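Local atomic coordinates of GH5 (PDB entry 4YHE), a protein that probably hydrolyses the beta-1,4-glucosidic bonds of cellulose, as a family 5 glycoside hydrolase built on a beta-alpha barrel. Residues G116-A124 / R131-I142; N217-L225 / M276-Y284. All coordinates share one frame; numbering follows the deposited sequence.

Contact 1: residues G116-A124 / R131-I142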
loop_
_atom_site.group_PDB
_atom_site.type_symbol
_atom_site.label_atom_id
_atom_site.label_comp_id
_atom_site.label_asym_id
_atom_site.label_seq_id
_atom_site.Cartn_x
_atom_site.Cartn_y
_atom_site.Cartn_z
ATOM N N GLY A 116 -19.307 13.277 -3.409
ATOM C CA GLY A 116 -20.507 12.610 -3.913
ATOM C C GLY A 116 -20.286 11.455 -4.886
ATOM O O GLY A 116 -21.236 10.772 -5.244
ATOM N N SER A 117 -19.053 11.226 -5.344
ATOM C CA SER A 117 -18.836 10.214 -6.377
ATOM C C SER A 117 -18.225 8.897 -5.838
ATOM O O SER A 117 -17.988 7.959 -6.600
ATOM C CB SER A 117 -17.916 10.774 -7.467
ATOM O OG SER A 117 -18.449 11.941 -8.075
ATOM N N HIS A 118 -18.008 8.813 -4.534
ATOM C CA HIS A 118 -17.336 7.636 -3.957
ATOM C C HIS A 118 -18.390 6.570 -3.656
ATOM O O HIS A 118 -19.019 6.553 -2.593
ATOM C CB HIS A 118 -16.506 8.036 -2.730
ATOM C CG HIS A 118 -15.396 8.994 -3.055
ATOM N ND1 HIS A 118 -14.163 8.582 -3.518
ATOM C CD2 HIS A 118 -15.346 10.347 -3.023
ATOM C CE1 HIS A 118 -13.398 9.636 -3.743
ATOM N NE2 HIS A 118 -14.089 10.718 -3.446
ATOM N N TRP A 119 -18.601 5.711 -4.647
ATOM C CA TRP A 119 -19.652 4.678 -4.590
ATOM C C TRP A 119 -19.335 3.632 -3.525
ATOM O O TRP A 119 -20.243 3.049 -2.945
ATOM C CB TRP A 119 -19.835 4.001 -5.949
ATOM C CG TRP A 119 -18.581 3.326 -6.448
ATOM C CD1 TRP A 119 -17.603 3.887 -7.216
ATOM C CD2 TRP A 119 -18.188 1.960 -6.227
ATOM N NE1 TRP A 119 -16.594 2.956 -7.457
ATOM C CE2 TRP A 119 -16.932 1.775 -6.858
ATOM C CE3 TRP A 119 -18.759 0.889 -5.530
ATOM C CZ2 TRP A 119 -16.250 0.566 -6.829
ATOM C CZ3 TRP A 119 -18.080 -0.307 -5.493
ATOM C CH2 TRP A 119 -16.837 -0.470 -6.153
ATOM N N LEU A 120 -18.045 3.409 -3.264
ATOM C CA LEU A 120 -17.615 2.443 -2.271
ATOM C C LEU A 120 -17.635 3.087 -0.873
ATOM O O LEU A 120 -16.640 3.632 -0.394
ATOM C CB LEU A 120 -16.230 1.950 -2.695
ATOM C CG LEU A 120 -15.597 0.809 -1.951
ATOM C CD1 LEU A 120 -16.543 -0.379 -1.836
ATOM C CD2 LEU A 120 -14.304 0.425 -2.682
ATOM N N ASP A 121 -18.819 3.058 -0.243
ATOM C CA ASP A 121 -19.168 3.959 0.848
ATOM C C ASP A 121 -19.474 3.142 2.094
ATOM O O ASP A 121 -20.553 2.584 2.216
ATOM C CB ASP A 121 -20.407 4.774 0.424
ATOM C CG ASP A 121 -20.780 5.871 1.403
ATOM O OD1 ASP A 121 -20.554 5.749 2.626
ATOM O OD2 ASP A 121 -21.371 6.865 0.948
ATOM N N LEU A 122 -18.530 3.086 3.030
ATOM C CA LEU A 122 -18.683 2.195 4.176
ATOM C C LEU A 122 -19.828 2.601 5.151
ATOM O O LEU A 122 -20.635 1.770 5.506
ATOM C CB LEU A 122 -17.349 2.032 4.913
ATOM C CG LEU A 122 -17.407 1.098 6.133
ATOM C CD1 LEU A 122 -17.668 -0.335 5.733
ATOM C CD2 LEU A 122 -16.107 1.208 6.903
ATOM N N PRO A 123 -19.877 3.867 5.599
ATOM C CA PRO A 123 -21.006 4.234 6.474
ATOM C C PRO A 123 -22.361 4.007 5.819
ATOM O O PRO A 123 -23.289 3.527 6.481
ATOM C CB PRO A 123 -20.783 5.731 6.734
ATOM C CG PRO A 123 -19.311 5.929 6.542
ATOM C CD PRO A 123 -18.904 4.967 5.471
ATOM N N ALA A 124 -22.473 4.316 4.535
ATOM C CA ALA A 124 -23.718 4.056 3.793
ATOM C C ALA A 124 -24.107 2.581 3.792
ATOM O O ALA A 124 -25.291 2.230 3.923
ATOM C CB ALA A 124 -23.615 4.580 2.368
ATOM N N ARG A 131 -28.067 -1.011 0.643
ATOM C CA ARG A 131 -26.916 -0.309 0.046
ATOM C C ARG A 131 -25.662 -1.218 0.015
ATOM O O ARG A 131 -24.914 -1.259 -0.970
ATOM C CB ARG A 131 -26.642 1.006 0.778
ATOM C CG ARG A 131 -25.534 1.862 0.172
ATOM C CD ARG A 131 -25.867 2.397 -1.235
ATOM N NE ARG A 131 -24.651 2.855 -1.907
ATOM C CZ ARG A 131 -24.092 4.058 -1.795
ATOM N NH1 ARG A 131 -24.636 5.016 -1.049
ATOM N NH2 ARG A 131 -22.952 4.301 -2.453
ATOM N N ASN A 132 -25.465 -1.965 1.084
ATOM C CA ASN A 132 -24.339 -2.894 1.181
ATOM C C ASN A 132 -24.385 -3.949 0.067
ATOM O O ASN A 132 -23.366 -4.250 -0.576
ATOM C CB ASN A 132 -24.338 -3.551 2.577
ATOM C CG ASN A 132 -23.051 -4.303 2.876
ATOM O OD1 ASN A 132 -22.010 -4.035 2.289
ATOM N ND2 ASN A 132 -23.125 -5.249 3.802
ATOM N N GLN A 133 -25.572 -4.499 -0.163
ATOM C CA GLN A 133 -25.813 -5.417 -1.278
ATOM C C GLN A 133 -25.438 -4.822 -2.641
ATOM O O GLN A 133 -24.857 -5.518 -3.465
ATOM C CB GLN A 133 -27.297 -5.868 -1.310
ATOM C CG GLN A 133 -27.606 -7.079 -0.426
ATOM C CD GLN A 133 -29.083 -7.216 -0.009
ATOM O OE1 GLN A 133 -29.989 -6.561 -0.554
ATOM N NE2 GLN A 133 -29.324 -8.078 0.975
ATOM N N LEU A 134 -25.802 -3.566 -2.885
ATOM C CA LEU A 134 -25.471 -2.884 -4.149
ATOM C C LEU A 134 -23.967 -2.705 -4.327
ATOM O O LEU A 134 -23.432 -2.900 -5.425
ATOM C CB LEU A 134 -26.097 -1.485 -4.201
ATOM C CG LEU A 134 -27.595 -1.309 -4.460
ATOM C CD1 LEU A 134 -27.927 0.180 -4.445
ATOM C CD2 LEU A 134 -27.995 -1.931 -5.786
ATOM N N ILE A 135 -23.306 -2.294 -3.246
ATOM C CA ILE A 135 -21.870 -2.029 -3.284
ATOM C C ILE A 135 -21.182 -3.365 -3.572
ATOM O O ILE A 135 -20.248 -3.443 -4.380
ATOM C CB ILE A 135 -21.399 -1.371 -1.965
ATOM C CG1 ILE A 135 -21.859 0.082 -1.941
ATOM C CG2 ILE A 135 -19.883 -1.475 -1.792
ATOM C CD1 ILE A 135 -21.824 0.732 -0.582
ATOM N N LYS A 136 -21.680 -4.433 -2.955
ATOM C CA LYS A 136 -21.101 -5.749 -3.170
ATOM C C LYS A 136 -21.248 -6.265 -4.596
ATOM O O LYS A 136 -20.353 -6.955 -5.117
ATOM C CB LYS A 136 -21.690 -6.755 -2.190
ATOM C CG LYS A 136 -21.107 -6.681 -0.797
ATOM C CD LYS A 136 -21.915 -7.581 0.144
ATOM C CE LYS A 136 -21.521 -7.394 1.581
ATOM N NZ LYS A 136 -22.357 -8.221 2.502
ATOM N N GLN A 137 -22.383 -5.956 -5.217
ATOM C CA GLN A 137 -22.627 -6.325 -6.625
ATOM C C GLN A 137 -21.645 -5.595 -7.552
ATOM O O GLN A 137 -21.093 -6.209 -8.472
ATOM C CB GLN A 137 -24.071 -5.981 -7.038
ATOM C CG GLN A 137 -25.125 -6.915 -6.460
ATOM C CD GLN A 137 -26.573 -6.460 -6.699
ATOM O OE1 GLN A 137 -26.878 -5.276 -6.776
ATOM N NE2 GLN A 137 -27.477 -7.425 -6.779
ATOM N N GLU A 138 -21.429 -4.296 -7.290
ATOM C CA GLU A 138 -20.463 -3.484 -8.070
ATOM C C GLU A 138 -19.039 -4.037 -7.903
ATOM O O GLU A 138 -18.325 -4.242 -8.896
ATOM C CB GLU A 138 -20.578 -1.991 -7.725
ATOM C CG GLU A 138 -19.696 -1.082 -8.575
ATOM C CD GLU A 138 -20.088 0.395 -8.590
ATOM O OE1 GLU A 138 -21.114 0.824 -7.967
ATOM O OE2 GLU A 138 -19.357 1.152 -9.281
ATOM N N LEU A 139 -18.669 -4.362 -6.661
ATOM C CA LEU A 139 -17.359 -4.962 -6.368
ATOM C C LEU A 139 -17.161 -6.263 -7.117
ATOM O O LEU A 139 -16.104 -6.511 -7.698
ATOM C CB LEU A 139 -17.175 -5.186 -4.840
ATOM C CG LEU A 139 -16.788 -3.972 -3.973
ATOM C CD1 LEU A 139 -16.878 -4.327 -2.504
ATOM C CD2 LEU A 139 -15.378 -3.464 -4.299
ATOM N N THR A 140 -18.186 -7.106 -7.103
ATOM C CA THR A 140 -18.146 -8.349 -7.834
ATOM C C THR A 140 -17.968 -8.123 -9.351
ATOM O O THR A 140 -17.095 -8.732 -9.980
ATOM C CB THR A 140 -19.407 -9.204 -7.547
ATOM O OG1 THR A 140 -19.500 -9.466 -6.129
ATOM C CG2 THR A 140 -19.356 -10.494 -8.299
ATOM N N MET A 141 -18.782 -7.252 -9.940
ATOM C CA MET A 141 -18.664 -6.995 -11.386
ATOM C C MET A 141 -17.297 -6.414 -11.779
ATOM O O MET A 141 -16.719 -6.765 -12.830
ATOM C CB MET A 141 -19.792 -6.056 -11.828
ATOM C CG MET A 141 -21.184 -6.683 -11.721
ATOM S SD MET A 141 -21.366 -8.202 -12.702
ATOM C CE MET A 141 -20.898 -9.551 -11.637
ATOM N N ILE A 142 -16.762 -5.542 -10.922
ATOM C CA ILE A 142 -15.493 -4.931 -11.198
ATOM C C ILE A 142 -14.368 -5.943 -11.124
ATOM O O ILE A 142 -13.581 -6.083 -12.082
ATOM C CB ILE A 142 -15.221 -3.710 -10.287
ATOM C CG1 ILE A 142 -16.167 -2.576 -10.672
ATOM C CG2 ILE A 142 -13.763 -3.268 -10.428
ATOM C CD1 ILE A 142 -16.037 -1.362 -9.789
HETATM O O HOH W 1 -21.845 7.430 -1.750
HETATM O O HOH W 2 -22.734 2.299 -4.204
HETATM O O HOH W 3 -24.107 7.711 0.092
#
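The loop that follows strand 97-101 is fastened to the outer helix 129-149, with W119 as its main side chain, laid against E138, L139 and I142. The ring and carboxylate planes are 9° apart, so the groups stack, with E138 OE2 3.4 Å from W119 CD2. E138 CG makes a CH-pi contact 3.7 Å from the centroid of the six-membered ring. The extended E138 chain, its CG anti to the backbone N (chi1 -175°), brings both methylene and carboxylate over this face; L120 CB lies over the opposite one, toward the rim. A broad indole suits such a place, with D105 taking the hydrogen bond from W119 NE1. L139 CD2 meets the ring edge 3.8 Å from W119 CH2, and I142 CD1 comes obliquely to within 3.5 Å of W119 CZ2.

In the (beta/alpha)8 barrel helix 129-149 belongs to the beta-alpha-beta crossover from strand 97-101 to strand 157-160. The side chains of L120, centre of an inverse gamma turn, and I135 cross at about a right angle, with L120 CD1 3.5 Å from I135 CG2 and also reaching L139.

The polar end is looser. R131 NH2 gives W119 O a weak bond of 3.0 Å, bent to 123°, and water 2 bridges the same two atoms. Water 3 joins R131 NH1 to D121 OD2, and water 1 does so weakly from NH2; the oxygen is too far out of the guanidinium plane for a direct bond. D121 also N-caps helix 122-127, where an acceptor is needed: OD1 takes a 3.1 Å bond from A124 N.

Contact 2: residues N217-L225 / M276-Y284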
loop_
_atom_site.group_PDB
_atom_site.type_symbol
_atom_site.label_atom_id
_atom_site.label_comp_id
_atom_site.label_asym_id
_atom_site.label_seq_id
_atom_site.Cartn_x
_atom_site.Cartn_y
_atom_site.Cartn_z
ATOM N N ASN A 217 -4.778 0.232 9.000
ATOM C CA ASN A 217 -4.145 0.453 10.252
ATOM C C ASN A 217 -3.729 -0.913 10.779
ATOM O O ASN A 217 -4.581 -1.780 10.993
ATOM C CB ASN A 217 -5.128 1.122 11.247
ATOM C CG ASN A 217 -4.540 1.295 12.626
ATOM O OD1 ASN A 217 -4.540 0.384 13.460
ATOM N ND2 ASN A 217 -4.061 2.488 12.892
ATOM N N PRO A 218 -2.409 -1.114 10.976
ATOM C CA PRO A 218 -1.954 -2.434 11.435
ATOM C C PRO A 218 -2.664 -2.990 12.676
ATOM O O PRO A 218 -3.084 -4.150 12.690
ATOM C CB PRO A 218 -0.462 -2.217 11.696
ATOM C CG PRO A 218 -0.075 -1.107 10.798
ATOM C CD PRO A 218 -1.285 -0.190 10.748
ATOM N N ASP A 219 -2.792 -2.201 13.730
ATOM C CA ASP A 219 -3.447 -2.722 14.920
ATOM C C ASP A 219 -4.916 -3.054 14.726
ATOM O O ASP A 219 -5.360 -4.106 15.200
ATOM C CB ASP A 219 -3.205 -1.816 16.108
ATOM C CG ASP A 219 -1.746 -1.881 16.569
ATOM O OD1 ASP A 219 -1.077 -2.925 16.328
ATOM O OD2 ASP A 219 -1.266 -0.907 17.128
ATOM N N LEU A 220 -5.671 -2.202 14.012
ATOM C CA LEU A 220 -7.085 -2.495 13.792
ATOM C C LEU A 220 -7.218 -3.710 12.876
ATOM O O LEU A 220 -8.207 -4.444 12.933
ATOM C CB LEU A 220 -7.835 -1.289 13.226
ATOM C CG LEU A 220 -7.945 -0.059 14.142
ATOM C CD1 LEU A 220 -8.748 1.020 13.422
ATOM C CD2 LEU A 220 -8.639 -0.427 15.444
ATOM N N THR A 221 -6.193 -3.933 12.055
ATOM C CA THR A 221 -6.117 -5.123 11.210
ATOM C C THR A 221 -5.925 -6.391 12.053
ATOM O O THR A 221 -6.757 -7.316 12.019
ATOM C CB THR A 221 -4.977 -4.977 10.152
ATOM O OG1 THR A 221 -5.202 -3.803 9.374
ATOM C CG2 THR A 221 -4.944 -6.191 9.205
ATOM N N VAL A 222 -4.829 -6.425 12.809
ATOM C CA VAL A 222 -4.541 -7.530 13.709
ATOM C C VAL A 222 -5.775 -7.862 14.568
ATOM O O VAL A 222 -6.123 -9.029 14.747
ATOM C CB VAL A 222 -3.314 -7.213 14.579
ATOM C CG1 VAL A 222 -3.150 -8.152 15.766
ATOM C CG2 VAL A 222 -2.041 -7.217 13.739
ATOM N N GLU A 223 -6.449 -6.832 15.054
ATOM C CA GLU A 223 -7.542 -6.986 16.027
ATOM C C GLU A 223 -8.903 -7.362 15.454
ATOM O O GLU A 223 -9.737 -7.957 16.165
ATOM C CB GLU A 223 -7.671 -5.674 16.836
ATOM C CG GLU A 223 -6.441 -5.367 17.720
ATOM C CD GLU A 223 -6.272 -3.887 18.091
ATOM O OE1 GLU A 223 -7.201 -3.071 17.853
ATOM O OE2 GLU A 223 -5.184 -3.531 18.621
ATOM N N ASN A 224 -9.143 -7.027 14.182
ATOM C CA ASN A 224 -10.456 -7.242 13.569
ATOM C C ASN A 224 -10.533 -7.896 12.196
ATOM O O ASN A 224 -11.632 -8.362 11.801
ATOM C CB ASN A 224 -11.219 -5.907 13.526
ATOM C CG ASN A 224 -11.311 -5.279 14.892
ATOM O OD1 ASN A 224 -12.088 -5.738 15.726
ATOM N ND2 ASN A 224 -10.468 -4.288 15.158
ATOM N N LEU A 225 -9.430 -7.932 11.443
ATOM C CA LEU A 225 -9.493 -8.510 10.117
ATOM C C LEU A 225 -9.777 -9.999 10.213
ATOM O O LEU A 225 -9.156 -10.718 11.008
ATOM C CB LEU A 225 -8.179 -8.319 9.341
ATOM C CG LEU A 225 -8.082 -9.057 7.988
ATOM C CD1 LEU A 225 -7.303 -8.204 7.006
ATOM C CD2 LEU A 225 -7.423 -10.424 8.131
ATOM N N MET A 276 4.728 -2.486 16.709
ATOM C CA MET A 276 3.692 -2.618 15.716
ATOM C C MET A 276 4.039 -3.751 14.774
ATOM O O MET A 276 3.207 -4.588 14.442
ATOM C CB MET A 276 3.522 -1.306 14.964
ATOM C CG MET A 276 2.495 -1.391 13.856
ATOM S SD MET A 276 3.293 -1.835 12.298
ATOM C CE MET A 276 4.017 -0.218 11.953
ATOM N N LEU A 277 5.298 -3.813 14.382
ATOM C CA LEU A 277 5.730 -4.879 13.495
ATOM C C LEU A 277 5.616 -6.225 14.173
ATOM O O LEU A 277 5.264 -7.198 13.533
ATOM C CB LEU A 277 7.167 -4.630 13.015
ATOM C CG LEU A 277 7.414 -3.387 12.136
ATOM C CD1 LEU A 277 8.902 -3.190 11.910
ATOM C CD2 LEU A 277 6.666 -3.486 10.810
ATOM N N ASN A 278 5.952 -6.283 15.467
ATOM C CA ASN A 278 5.839 -7.522 16.228
ATOM C C ASN A 278 4.431 -8.072 16.256
ATOM O O ASN A 278 4.228 -9.285 16.142
ATOM C CB ASN A 278 6.360 -7.330 17.650
ATOM C CG ASN A 278 7.880 -7.352 17.719
ATOM O OD1 ASN A 278 8.529 -7.922 16.849
ATOM N ND2 ASN A 278 8.455 -6.671 18.715
ATOM N N ARG A 279 3.448 -7.188 16.366
ATOM C CA ARG A 279 2.062 -7.638 16.341
ATOM C C ARG A 279 1.671 -8.297 15.014
ATOM O O ARG A 279 1.001 -9.305 14.995
ATOM C CB ARG A 279 1.139 -6.490 16.763
ATOM C CG ARG A 279 1.390 -6.156 18.234
ATOM C CD ARG A 279 0.373 -5.210 18.837
ATOM N NE ARG A 279 0.513 -3.852 18.356
ATOM C CZ ARG A 279 1.385 -2.945 18.803
ATOM N NH1 ARG A 279 2.270 -3.226 19.738
ATOM N NH2 ARG A 279 1.359 -1.724 18.282
ATOM N N LEU A 280 2.168 -7.753 13.911
ATOM C CA LEU A 280 1.956 -8.322 12.595
ATOM C C LEU A 280 2.712 -9.646 12.426
ATOM O O LEU A 280 2.235 -10.614 11.843
ATOM C CB LEU A 280 2.455 -7.329 11.554
ATOM C CG LEU A 280 1.624 -6.044 11.401
ATOM C CD1 LEU A 280 2.353 -5.084 10.455
ATOM C CD2 LEU A 280 0.237 -6.387 10.889
ATOM N N PHE A 281 3.920 -9.649 12.914
ATOM C CA PHE A 281 4.709 -10.867 12.856
ATOM C C PHE A 281 4.019 -11.997 13.589
ATOM O O PHE A 281 3.797 -13.054 13.022
ATOM C CB PHE A 281 6.088 -10.635 13.390
ATOM C CG PHE A 281 6.925 -11.890 13.392
ATOM C CD1 PHE A 281 7.598 -12.293 12.248
ATOM C CD2 PHE A 281 6.988 -12.681 14.518
ATOM C CE1 PHE A 281 8.340 -13.449 12.231
ATOM C CE2 PHE A 281 7.735 -13.853 14.516
ATOM C CZ PHE A 281 8.403 -14.235 13.377
ATOM N N ASN A 282 3.576 -11.755 14.816
ATOM C CA ASN A 282 2.955 -12.800 15.606
ATOM C C ASN A 282 1.569 -13.237 15.109
ATOM O O ASN A 282 1.202 -14.442 15.170
ATOM C CB ASN A 282 2.890 -12.364 17.079
ATOM C CG ASN A 282 4.259 -12.249 17.718
ATOM O OD1 ASN A 282 5.157 -13.036 17.454
ATOM N ND2 ASN A 282 4.419 -11.266 18.574
ATOM N N MET A 283 0.777 -12.286 14.632
ATOM C CA MET A 283 -0.550 -12.614 14.155
ATOM C C MET A 283 -0.540 -13.365 12.811
ATOM O O MET A 283 -1.354 -14.242 12.587
ATOM C CB MET A 283 -1.397 -11.351 14.019
ATOM C CG MET A 283 -2.850 -11.630 13.732
ATOM S SD MET A 283 -3.668 -12.348 15.176
ATOM C CE MET A 283 -5.362 -12.428 14.613
ATOM N N TYR A 284 0.390 -13.019 11.927
ATOM C CA TYR A 284 0.322 -13.447 10.553
ATOM C C TYR A 284 1.595 -14.272 10.180
ATOM O O TYR A 284 1.506 -15.468 9.917
ATOM C CB TYR A 284 0.104 -12.231 9.629
ATOM C CG TYR A 284 -1.196 -11.464 9.929
ATOM C CD1 TYR A 284 -2.414 -12.108 9.935
ATOM C CD2 TYR A 284 -1.173 -10.096 10.213
ATOM C CE1 TYR A 284 -3.608 -11.412 10.200
ATOM C CE2 TYR A 284 -2.339 -9.399 10.516
ATOM C CZ TYR A 284 -3.545 -10.043 10.509
ATOM O OH TYR A 284 -4.726 -9.319 10.816
HETATM O O HOH W 4 0.252 -4.219 14.162
HETATM O O HOH W 5 -6.570 -10.718 11.915
#
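D219 and R279 supply the charged part of this contact, a side-on salt bridge in which each carboxylate oxygen has its own nitrogen. R279 NE points almost straight at D219 OD1 (2.7 Å, 174°), the oxygen lying in the guanidinium plane; R279 NH2 reaches the syn lone pair of D219 OD2 at 3.0 Å. The arginine chain is bent at chi3 (-72°), turning this edge to the carboxylate. Water 4 bridges D219 OD1 to M276 O. An alanine in place of D219 would probably leave the guanidinium without its mate and free to swing, and water 4 without one acceptor.

Helices 218-224 and 270-285 are outer barrel helices of consecutive beta-alpha units, following strands 209-212 and 236-242; the axes of the short segments approach to 9.7 Å, their N-to-C directions 26° apart.

In the apolar packing V222, branched and compact, is a knob in the hole formed by R279, L280, M283 and Y284. Its CG2 lies 3.7 Å from L280 CD2 and 3.9 Å from Y284 CE2, its CG1 4.0 Å from M283 CG. Near the N-terminal end of helix 218-224, P218 CB rests 3.8 Å from M276 CG. Water 5 lies between Y284 OH and L225 O.

Overall arrangement
Both contacts lie in the outer layer of the same barrel, and each is partly buried, but they join different kinds of element. Contact 1 ties a loop to the helix that follows it within one beta-alpha unit, whereas contact 2 packs helices of two consecutive units, whose inner side chains touch strands 236-242 and 291-296. The centre of contact 2 is also nearer the centre of the chain, about 15 Å from it against about 21 Å for contact 1. An indole stacked on a carboxylate, and charges linked through water, mark contact 1; a direct salt bridge flanking a valine knob marks contact 2. They share no segment; their nearest atoms are about 10 Å apart.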